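Local coordinates for 2S Albumin protein (PDB 6IX1) that probably serves as a seed storage protein and has a four-bladed hemopexin-type beta-propeller fold, its precise function not being established, at residues A[72-77]-A[104-109]; A[6-11]-A[17-22]; A[129-134]-A[157-162]. All blocks are in the same frame, centred on the assembly; numbering follows the deposited sequence.

Interaction 1: A[72-77]-A[104-109]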
loop_
_atom_site.group_PDB
_atom_site.type_symbol
_atom_site.label_atom_id
_atom_site.label_comp_id
_atom_site.label_asym_id
_atom_site.label_seq_id
_atom_site.Cartn_x
_atom_site.Cartn_y
_atom_site.Cartn_z
ATOM N N GLU A 72 2.818 3.830 12.636
ATOM C CA GLU A 72 2.328 2.433 12.599
ATOM C C GLU A 72 1.838 2.045 11.195
ATOM O O GLU A 72 1.320 2.871 10.488
ATOM C CB GLU A 72 1.237 2.244 13.646
ATOM C CG GLU A 72 1.784 2.477 15.061
ATOM C CD GLU A 72 0.777 2.484 16.190
ATOM O OE1 GLU A 72 -0.369 2.506 15.892
ATOM O OE2 GLU A 72 1.251 2.603 17.331
ATOM N N ALA A 73 2.005 0.762 10.900
ATOM C CA ALA A 73 1.527 0.212 9.636
ATOM C C ALA A 73 1.270 -1.284 9.806
ATOM O O ALA A 73 1.963 -1.898 10.575
ATOM C CB ALA A 73 2.524 0.454 8.559
ATOM N N TYR A 74 0.312 -1.786 9.003
ATOM C CA TYR A 74 0.238 -3.242 8.770
ATOM C C TYR A 74 1.040 -3.649 7.566
ATOM O O TYR A 74 1.023 -2.901 6.547
ATOM C CB TYR A 74 -1.208 -3.733 8.616
ATOM C CG TYR A 74 -1.957 -3.823 9.894
ATOM C CD1 TYR A 74 -1.850 -4.960 10.685
ATOM C CD2 TYR A 74 -2.724 -2.806 10.397
ATOM C CE1 TYR A 74 -2.491 -5.096 11.907
ATOM C CE2 TYR A 74 -3.393 -2.928 11.591
ATOM C CZ TYR A 74 -3.276 -4.078 12.353
ATOM O OH TYR A 74 -3.955 -4.172 13.528
ATOM N N VAL A 75 1.738 -4.765 7.677
ATOM C CA VAL A 75 2.418 -5.372 6.532
ATOM C C VAL A 75 1.988 -6.808 6.379
ATOM O O VAL A 75 1.503 -7.417 7.359
ATOM C CB VAL A 75 3.937 -5.256 6.757
ATOM C CG1 VAL A 75 4.382 -3.808 6.802
ATOM C CG2 VAL A 75 4.482 -5.951 7.999
ATOM N N PHE A 76 2.088 -7.299 5.169
ATOM C CA PHE A 76 1.556 -8.598 4.743
ATOM C C PHE A 76 2.604 -9.326 3.914
ATOM O O PHE A 76 3.377 -8.661 3.225
ATOM C CB PHE A 76 0.305 -8.405 3.878
ATOM C CG PHE A 76 -0.866 -7.726 4.568
ATOM C CD1 PHE A 76 -0.887 -6.356 4.794
ATOM C CD2 PHE A 76 -1.879 -8.486 5.134
ATOM C CE1 PHE A 76 -1.907 -5.744 5.506
ATOM C CE2 PHE A 76 -2.850 -7.868 5.883
ATOM C CZ PHE A 76 -2.896 -6.498 6.063
ATOM N N SER A 77 2.573 -10.641 3.935
ATOM C CA SER A 77 3.373 -11.518 3.078
ATOM C C SER A 77 2.563 -12.824 2.948
ATOM O O SER A 77 2.486 -13.562 3.908
ATOM C CB SER A 77 4.729 -11.783 3.609
ATOM O OG SER A 77 5.489 -12.563 2.711
ATOM N N GLU A 104 -6.556 -14.357 11.609
ATOM C CA GLU A 104 -6.379 -14.176 13.042
ATOM C C GLU A 104 -6.198 -12.693 13.404
ATOM O O GLU A 104 -6.730 -12.243 14.434
ATOM C CB GLU A 104 -5.229 -15.006 13.527
ATOM C CG GLU A 104 -5.505 -16.492 13.579
ATOM C CD GLU A 104 -4.205 -17.194 13.849
ATOM O OE1 GLU A 104 -3.937 -17.521 15.014
ATOM O OE2 GLU A 104 -3.449 -17.448 12.847
ATOM N N MET A 105 -5.532 -11.904 12.566
ATOM C CA MET A 105 -5.333 -10.471 12.824
ATOM C C MET A 105 -6.679 -9.737 12.739
ATOM O O MET A 105 -6.930 -8.835 13.499
ATOM C CB MET A 105 -4.310 -9.882 11.865
ATOM C CG MET A 105 -3.921 -8.515 12.225
ATOM S SD MET A 105 -2.969 -8.349 13.735
ATOM C CE MET A 105 -1.343 -8.742 13.072
ATOM N N PHE A 106 -7.458 -10.107 11.716
ATOM C CA PHE A 106 -8.727 -9.437 11.402
ATOM C C PHE A 106 -9.769 -10.516 11.240
ATOM O O PHE A 106 -10.078 -10.934 10.108
ATOM C CB PHE A 106 -8.632 -8.615 10.127
ATOM C CG PHE A 106 -7.534 -7.594 10.091
ATOM C CD1 PHE A 106 -7.662 -6.385 10.754
ATOM C CD2 PHE A 106 -6.359 -7.860 9.416
ATOM C CE1 PHE A 106 -6.593 -5.483 10.764
ATOM C CE2 PHE A 106 -5.321 -6.909 9.376
ATOM C CZ PHE A 106 -5.455 -5.720 10.009
ATOM N N PRO A 107 -10.332 -11.017 12.363
ATOM C CA PRO A 107 -11.341 -12.085 12.265
ATOM C C PRO A 107 -12.514 -11.841 11.298
ATOM O O PRO A 107 -13.033 -12.837 10.737
ATOM C CB PRO A 107 -11.808 -12.223 13.718
ATOM C CG PRO A 107 -10.544 -11.948 14.515
ATOM C CD PRO A 107 -9.897 -10.810 13.739
ATOM N N VAL A 108 -12.892 -10.580 11.058
ATOM C CA VAL A 108 -14.001 -10.307 10.116
ATOM C C VAL A 108 -13.629 -10.742 8.709
ATOM O O VAL A 108 -14.524 -10.900 7.858
ATOM C CB VAL A 108 -14.391 -8.830 10.062
ATOM C CG1 VAL A 108 -15.065 -8.408 11.347
ATOM C CG2 VAL A 108 -13.277 -7.914 9.608
ATOM N N LEU A 109 -12.343 -10.902 8.459
ATOM C CA LEU A 109 -11.852 -11.292 7.115
ATOM C C LEU A 109 -11.746 -12.818 6.981
ATOM O O LEU A 109 -11.491 -13.280 5.878
ATOM C CB LEU A 109 -10.489 -10.599 6.806
ATOM C CG LEU A 109 -10.492 -9.070 6.811
ATOM C CD1 LEU A 109 -9.109 -8.547 6.367
ATOM C CD2 LEU A 109 -11.569 -8.518 5.972
#
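Phe106 meets Tyr74 edge-to-face. Its CZ sits 3.5 Å above the plane of the Tyr74 ring, over the ring's centre. The ring centroids of Tyr74 and Phe106 are 4.8 Å apart and the planes are at 58°. The two side chains come from opposite directions, one from the strand and one from the residue that follows the helix.

A Met-aromatic contact adds to this. Met105 has CG anti to the backbone N (chi1 -171°), and its chain then bends twice. This brings SD to the edge of the Tyr74 ring, 5.1 Å from its centroid, with CE in the ring plane.

The rest is apolar packing. Met105 CG touches Tyr74 CE1 at 3.7 Å and also lies over the rim of one Phe106 face. Phe76 CZ reaches Phe106 CE2 at 4.1 Å, the two side chains crossing at about a right angle. With an alanine at Tyr74, the edge of Phe106 would probably lose the aromatic face it points at, and the Met105 sulfur its ring.

Tyr74 also stacks on Tyr83. Packing of the helix end and the residue after it onto a strand fits a blade of a hemopexin-type propeller.

Interaction 2: A[6-11]-A[17-22]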
loop_
_atom_site.group_PDB
_atom_site.type_symbol
_atom_site.label_atom_id
_atom_site.label_comp_id
_atom_site.label_asym_id
_atom_site.label_seq_id
_atom_site.Cartn_x
_atom_site.Cartn_y
_atom_site.Cartn_z
ATOM N N ALA A 6 4.312 -3.243 -2.857
ATOM C CA ALA A 6 3.549 -2.637 -1.787
ATOM C C ALA A 6 4.005 -1.218 -1.545
ATOM O O ALA A 6 5.186 -0.909 -1.860
ATOM C CB ALA A 6 3.664 -3.481 -0.520
ATOM N N ALA A 7 3.200 -0.419 -0.904
ATOM C CA ALA A 7 3.625 0.920 -0.487
ATOM C C ALA A 7 2.884 1.349 0.754
ATOM O O ALA A 7 1.744 0.863 1.028
ATOM C CB ALA A 7 3.346 1.868 -1.634
ATOM N N PHE A 8 3.422 2.303 1.492
ATOM C CA PHE A 8 2.629 3.001 2.509
ATOM C C PHE A 8 3.190 4.394 2.737
ATOM O O PHE A 8 4.374 4.674 2.463
ATOM C CB PHE A 8 2.506 2.178 3.803
ATOM C CG PHE A 8 3.737 1.999 4.653
ATOM C CD1 PHE A 8 4.196 3.028 5.477
ATOM C CD2 PHE A 8 4.400 0.798 4.598
ATOM C CE1 PHE A 8 5.312 2.816 6.263
ATOM C CE2 PHE A 8 5.501 0.598 5.438
ATOM C CZ PHE A 8 5.973 1.623 6.231
ATOM N N ARG A 9 2.313 5.253 3.201
ATOM C CA ARG A 9 2.588 6.660 3.467
ATOM C C ARG A 9 3.211 6.817 4.847
ATOM O O ARG A 9 2.668 6.344 5.860
ATOM C CB ARG A 9 1.243 7.424 3.406
ATOM C CG ARG A 9 1.380 8.894 3.689
ATOM C CD ARG A 9 0.102 9.661 3.746
ATOM N NE ARG A 9 -0.789 9.173 4.770
ATOM C CZ ARG A 9 -2.050 9.626 4.915
ATOM N NH1 ARG A 9 -2.574 10.449 4.058
ATOM N NH2 ARG A 9 -2.800 9.082 5.884
ATOM N N SER A 10 4.376 7.479 4.908
ATOM C CA SER A 10 5.042 7.680 6.185
ATOM C C SER A 10 4.320 8.774 6.975
ATOM O O SER A 10 3.740 9.702 6.440
ATOM C CB SER A 10 6.470 8.116 5.970
ATOM O OG SER A 10 7.091 8.295 7.207
ATOM N N SER A 11 4.496 8.701 8.307
ATOM C CA SER A 11 4.247 9.867 9.177
ATOM C C SER A 11 5.110 11.100 8.831
ATOM O O SER A 11 4.675 12.211 9.074
ATOM C CB SER A 11 4.448 9.470 10.618
ATOM O OG SER A 11 5.804 9.084 10.780
ATOM N N TYR A 17 7.231 4.689 1.506
ATOM C CA TYR A 17 7.996 3.449 1.442
ATOM C C TYR A 17 7.459 2.572 0.313
ATOM O O TYR A 17 6.246 2.351 0.245
ATOM C CB TYR A 17 7.885 2.689 2.765
ATOM C CG TYR A 17 8.552 3.340 3.952
ATOM C CD1 TYR A 17 7.862 4.261 4.683
ATOM C CD2 TYR A 17 9.872 3.093 4.319
ATOM C CE1 TYR A 17 8.410 4.919 5.765
ATOM C CE2 TYR A 17 10.427 3.727 5.425
ATOM C CZ TYR A 17 9.703 4.687 6.133
ATOM O OH TYR A 17 10.200 5.383 7.205
ATOM N N PHE A 18 8.335 2.123 -0.552
ATOM C CA PHE A 18 8.020 1.204 -1.642
ATOM C C PHE A 18 8.756 -0.100 -1.430
ATOM O O PHE A 18 9.973 -0.064 -1.263
ATOM C CB PHE A 18 8.410 1.729 -3.020
ATOM C CG PHE A 18 7.681 2.946 -3.515
ATOM C CD1 PHE A 18 6.340 2.998 -3.523
ATOM C CD2 PHE A 18 8.342 4.025 -4.052
ATOM C CE1 PHE A 18 5.658 4.078 -4.025
ATOM C CE2 PHE A 18 7.678 5.079 -4.616
ATOM C CZ PHE A 18 6.314 5.114 -4.592
ATOM N N PHE A 19 8.002 -1.202 -1.486
ATOM C CA PHE A 19 8.582 -2.558 -1.361
ATOM C C PHE A 19 8.587 -3.263 -2.707
ATOM O O PHE A 19 7.597 -3.208 -3.464
ATOM C CB PHE A 19 7.773 -3.376 -0.327
ATOM C CG PHE A 19 7.844 -2.701 1.011
ATOM C CD1 PHE A 19 8.891 -2.925 1.865
ATOM C CD2 PHE A 19 6.899 -1.790 1.358
ATOM C CE1 PHE A 19 9.001 -2.216 3.052
ATOM C CE2 PHE A 19 7.011 -1.091 2.553
ATOM C CZ PHE A 19 8.063 -1.311 3.382
ATOM N N GLU A 20 9.728 -3.875 -3.024
ATOM C CA GLU A 20 9.996 -4.574 -4.289
ATOM C C GLU A 20 10.703 -5.865 -3.898
ATOM O O GLU A 20 11.878 -5.848 -3.523
ATOM C CB GLU A 20 10.809 -3.697 -5.218
ATOM C CG GLU A 20 10.252 -2.298 -5.295
ATOM C CD GLU A 20 11.307 -1.201 -5.163
ATOM O OE1 GLU A 20 11.409 -0.765 -6.080
ATOM O OE2 GLU A 20 12.021 -0.929 -4.095
ATOM N N CYS A 21 9.953 -6.952 -3.932
ATOM C CA CYS A 21 10.443 -8.255 -3.509
ATOM C C CYS A 21 10.888 -8.107 -2.055
ATOM O O CYS A 21 10.131 -7.673 -1.200
ATOM C CB CYS A 21 11.482 -8.847 -4.455
ATOM S SG CYS A 21 10.772 -8.974 -6.088
ATOM N N ASN A 22 12.102 -8.535 -1.797
ATOM C CA ASN A 22 12.719 -8.501 -0.445
ATOM C C ASN A 22 13.428 -7.194 -0.131
ATOM O O ASN A 22 14.120 -7.160 0.934
ATOM C CB ASN A 22 13.673 -9.684 -0.240
ATOM C CG ASN A 22 14.842 -9.664 -1.214
ATOM O OD1 ASN A 22 14.797 -8.986 -2.234
ATOM N ND2 ASN A 22 15.842 -10.488 -0.976
HETATM O O HOH W 1 9.727 8.187 6.970
#
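The Phe8 and Tyr17 rings lie near parallel, slid apart, across a hydrogen-bonded antiparallel pair. Their planes are 28° apart, with centroids of the Phe8 and Tyr17 rings 4.8 Å from each other. Overlap is therefore slight. What sits over the centre of the Phe8 face is Tyr17 CB, a CH-pi contact. The closest approach of these rings is Phe8 CE1 to Tyr17 CD1, at 3.3 Å.

Phe8 CG stands between the backbone N and the carbonyl carbon (chi1 70°). This lets the ring lean across to the neighbouring strand, where it also reaches Phe19. Those two rings are again near parallel and displaced, and Phe8 CE2 lies 3.7 Å from Phe19 CE2, at the edge of the Phe19 ring. Phe8, Tyr17 and Phe19 thus form an aromatic cluster on one face of the hairpin. Ala6 CB lies beside Phe19 on the same face. On the other face, Ala7 CB touches the edge of the Phe18 ring, 3.7 Å from Phe18 CD1.

Beyond the strand end, Ser10 CB packs on Tyr17 CE1. A water links Ser10 OG, at 2.6 Å, with Tyr17 OH. Ser10 OG also bonds Arg12 N, within the turn.

Backbone hydrogen bonds set the pairing. The one from Phe19 N to Ala6 O is nearly straight, 179° at the hydrogen. Its partner from Ala6 N to Phe19 O is weak. Tyr17 N donates to Phe8 O at 3.0 Å, and Phe8 N to Tyr17 O completes the second pair. Tyr86 meets both Phe8 and Tyr17, and Phe18 meets Trp216 edge-to-face. This is an antiparallel beta hairpin, made of the first two strands of a four-stranded blade of a hemopexin-type propeller.

Interaction 3: A[129-134]-A[157-162]. With SO4 (sulfate ion), chain E.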
loop_
_atom_site.group_PDB
_atom_site.type_symbol
_atom_site.label_atom_id
_atom_site.label_comp_id
_atom_site.label_asym_id
_atom_site.label_seq_id
_atom_site.Cartn_x
_atom_site.Cartn_y
_atom_site.Cartn_z
ATOM N N GLU A 129 -10.681 4.200 8.238
ATOM C CA GLU A 129 -10.849 3.220 7.192
ATOM C C GLU A 129 -9.607 3.081 6.305
ATOM O O GLU A 129 -8.831 4.016 6.100
ATOM C CB GLU A 129 -12.024 3.518 6.315
ATOM C CG GLU A 129 -13.326 3.255 7.058
ATOM C CD GLU A 129 -14.587 3.552 6.264
ATOM O OE1 GLU A 129 -14.464 3.530 5.016
ATOM O OE2 GLU A 129 -15.608 3.816 6.913
ATOM N N VAL A 130 -9.458 1.876 5.824
ATOM C CA VAL A 130 -8.416 1.419 4.905
ATOM C C VAL A 130 -9.076 0.631 3.799
ATOM O O VAL A 130 -9.878 -0.310 4.077
ATOM C CB VAL A 130 -7.411 0.544 5.631
ATOM C CG1 VAL A 130 -6.392 -0.001 4.677
ATOM C CG2 VAL A 130 -6.746 1.286 6.770
ATOM N N TYR A 131 -8.801 0.968 2.554
ATOM C CA TYR A 131 -9.242 0.218 1.369
ATOM C C TYR A 131 -8.382 -1.007 1.230
ATOM O O TYR A 131 -7.169 -0.924 1.311
ATOM C CB TYR A 131 -9.160 1.034 0.105
ATOM C CG TYR A 131 -10.137 2.179 0.107
ATOM C CD1 TYR A 131 -11.413 2.047 -0.377
ATOM C CD2 TYR A 131 -9.781 3.457 0.489
ATOM C CE1 TYR A 131 -12.355 3.037 -0.350
ATOM C CE2 TYR A 131 -10.725 4.467 0.483
ATOM C CZ TYR A 131 -12.007 4.289 0.053
ATOM O OH TYR A 131 -12.842 5.339 -0.038
ATOM N N LEU A 132 -8.991 -2.166 1.014
ATOM C CA LEU A 132 -8.378 -3.472 0.768
ATOM C C LEU A 132 -8.785 -3.981 -0.633
ATOM O O LEU A 132 -9.983 -3.973 -0.919
ATOM C CB LEU A 132 -8.784 -4.499 1.842
ATOM C CG LEU A 132 -8.560 -4.099 3.298
ATOM C CD1 LEU A 132 -9.024 -5.225 4.144
ATOM C CD2 LEU A 132 -7.111 -3.814 3.666
ATOM N N PHE A 133 -7.805 -4.455 -1.405
ATOM C CA PHE A 133 -8.056 -4.885 -2.775
ATOM C C PHE A 133 -7.573 -6.315 -2.928
ATOM O O PHE A 133 -6.484 -6.648 -2.438
ATOM C CB PHE A 133 -7.289 -4.025 -3.777
ATOM C CG PHE A 133 -7.746 -2.598 -3.732
ATOM C CD1 PHE A 133 -8.855 -2.225 -4.470
ATOM C CD2 PHE A 133 -7.123 -1.612 -2.932
ATOM C CE1 PHE A 133 -9.368 -0.929 -4.412
ATOM C CE2 PHE A 133 -7.624 -0.327 -2.903
ATOM C CZ PHE A 133 -8.698 0.030 -3.672
ATOM N N LYS A 134 -8.384 -7.147 -3.597
ATOM C CA LYS A 134 -7.993 -8.537 -3.894
ATOM C C LYS A 134 -8.632 -8.922 -5.214
ATOM O O LYS A 134 -9.900 -8.896 -5.320
ATOM C CB LYS A 134 -8.463 -9.547 -2.829
ATOM C CG LYS A 134 -8.106 -10.987 -3.093
ATOM C CD LYS A 134 -6.632 -11.272 -3.235
ATOM C CE LYS A 134 -6.352 -12.743 -3.221
ATOM N NZ LYS A 134 -6.622 -13.244 -1.887
ATOM N N ASP A 157 -17.507 -0.829 -8.532
ATOM C CA ASP A 157 -18.704 -0.354 -7.773
ATOM C C ASP A 157 -18.365 0.845 -6.901
ATOM O O ASP A 157 -19.194 1.709 -6.709
ATOM C CB ASP A 157 -19.252 -1.444 -6.860
ATOM C CG ASP A 157 -19.805 -2.650 -7.665
ATOM O OD1 ASP A 157 -20.421 -2.363 -8.688
ATOM O OD2 ASP A 157 -19.642 -3.779 -7.188
ATOM N N GLY A 158 -17.171 0.930 -6.330
ATOM C CA GLY A 158 -16.711 2.090 -5.580
ATOM C C GLY A 158 -16.080 3.144 -6.446
ATOM O O GLY A 158 -16.146 4.327 -6.123
ATOM N N PHE A 159 -15.369 2.663 -7.472
ATOM C CA PHE A 159 -14.488 3.525 -8.314
ATOM C C PHE A 159 -14.824 3.346 -9.784
ATOM O O PHE A 159 -13.981 2.886 -10.533
ATOM C CB PHE A 159 -13.018 3.217 -7.976
ATOM C CG PHE A 159 -12.637 3.372 -6.560
ATOM C CD1 PHE A 159 -12.171 4.592 -6.108
ATOM C CD2 PHE A 159 -12.688 2.293 -5.696
ATOM C CE1 PHE A 159 -11.835 4.752 -4.784
ATOM C CE2 PHE A 159 -12.339 2.472 -4.368
ATOM C CZ PHE A 159 -11.881 3.684 -3.935
ATOM N N PRO A 160 -16.066 3.736 -10.198
ATOM C CA PRO A 160 -16.399 3.642 -11.607
ATOM C C PRO A 160 -15.463 4.459 -12.502
ATOM O O PRO A 160 -15.366 4.160 -13.668
ATOM C CB PRO A 160 -17.846 4.105 -11.718
ATOM C CG PRO A 160 -18.000 4.960 -10.465
ATOM C CD PRO A 160 -17.178 4.277 -9.393
ATOM N N VAL A 161 -14.729 5.447 -11.929
ATOM C CA VAL A 161 -13.783 6.237 -12.728
ATOM C C VAL A 161 -12.722 5.318 -13.330
ATOM O O VAL A 161 -12.078 5.705 -14.271
ATOM C CB VAL A 161 -13.217 7.389 -11.885
ATOM C CG1 VAL A 161 -12.186 6.918 -10.909
ATOM C CG2 VAL A 161 -12.584 8.482 -12.745
ATOM N N LEU A 162 -12.490 4.170 -12.728
ATOM C CA LEU A 162 -11.448 3.235 -13.199
ATOM C C LEU A 162 -11.960 2.230 -14.244
ATOM O O LEU A 162 -11.175 1.490 -14.782
ATOM C CB LEU A 162 -10.909 2.421 -12.012
ATOM C CG LEU A 162 -10.243 3.251 -10.934
ATOM C CD1 LEU A 162 -9.790 2.321 -9.806
ATOM C CD2 LEU A 162 -9.030 3.982 -11.475
HETATM S S SO4 E . -15.954 4.010 -0.894
HETATM O O1 SO4 E . -15.573 4.417 0.515
HETATM O O2 SO4 E . -14.919 4.817 -1.546
HETATM O O3 SO4 E . -17.226 4.512 -0.999
HETATM O O4 SO4 E . -15.831 2.605 -0.930
#
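One face of the Tyr131 ring receives the edge of Phe159, and the ring's edge receives a sulfate ion. Phe159 CZ approaches Tyr131 CE1 at 3.7 Å. The pair is an offset edge-to-face contact, with Tyr131 and Phe159 centroids 5.5 Å apart and planes at 65°. At the Phe159 edge, in its ring plane, lies Tyr131 CD1. The two side chains run obliquely to one another.

Phe133 adds a looser touch. Its CZ is 4.4 Å from Phe159 CE2, which lies near the plane of the Phe133 ring, at its edge. Phe159 has CG anti to the carbonyl carbon (chi1 -56°), which carries its CZ over the Tyr131 face.

The sulfate sulfur lies in the Tyr131 ring plane, beside the CE1-CZ edge and next to the hydroxyl. Tyr131 OH hydrogen-bonds the sulfate, 2.6 Å from its O2 and 2.9 Å from its O1. Tyr138 OH, Arg140 NE and Gly199 N also hydrogen-bond the ion. Arg140 probably offsets part of its charge. The sulfate probably comes from the crystallisation liquor, so the site need not mark a natural ligand.

Leu162 N bonds Phe159 O at 2.9 Å, closing the 3-10 turn that follows Phe159. Phe159 also meets Tyr138 edge-to-face, and its side chain touches Asn203. Tyr131 in turn meets the Phe122 ring. Strand 129-134 is flanked by strands 120-123 and 137-142, both antiparallel to it. Phe159 follows the short helix 155-158 and packs its ring against strand 129-134, within the hemopexin repeat.

The three contacts follow one another along the chain, and each involves a strand of a different antiparallel sheet. Interaction 2 pairs two strands of one sheet. Interactions 1 and 3 instead pack the phenylalanine after a short helix onto a strand tyrosine: Tyr74 and Phe106 match Tyr131 and Phe159. Interaction 1 adds Met105 from the helix end, where interaction 3 has Gly158. Interactions 1 and 3 have centres about 18 Å apart, yet they touch where Leu109 CD1 packs on Leu132 CD1 at 4.0 Å. Interaction 2 lies about 16 Å from interaction 1 and about 19 Å from interaction 3, centre to centre, and touches neither. The sulfate belongs to interaction 3, where Tyr131 binds it.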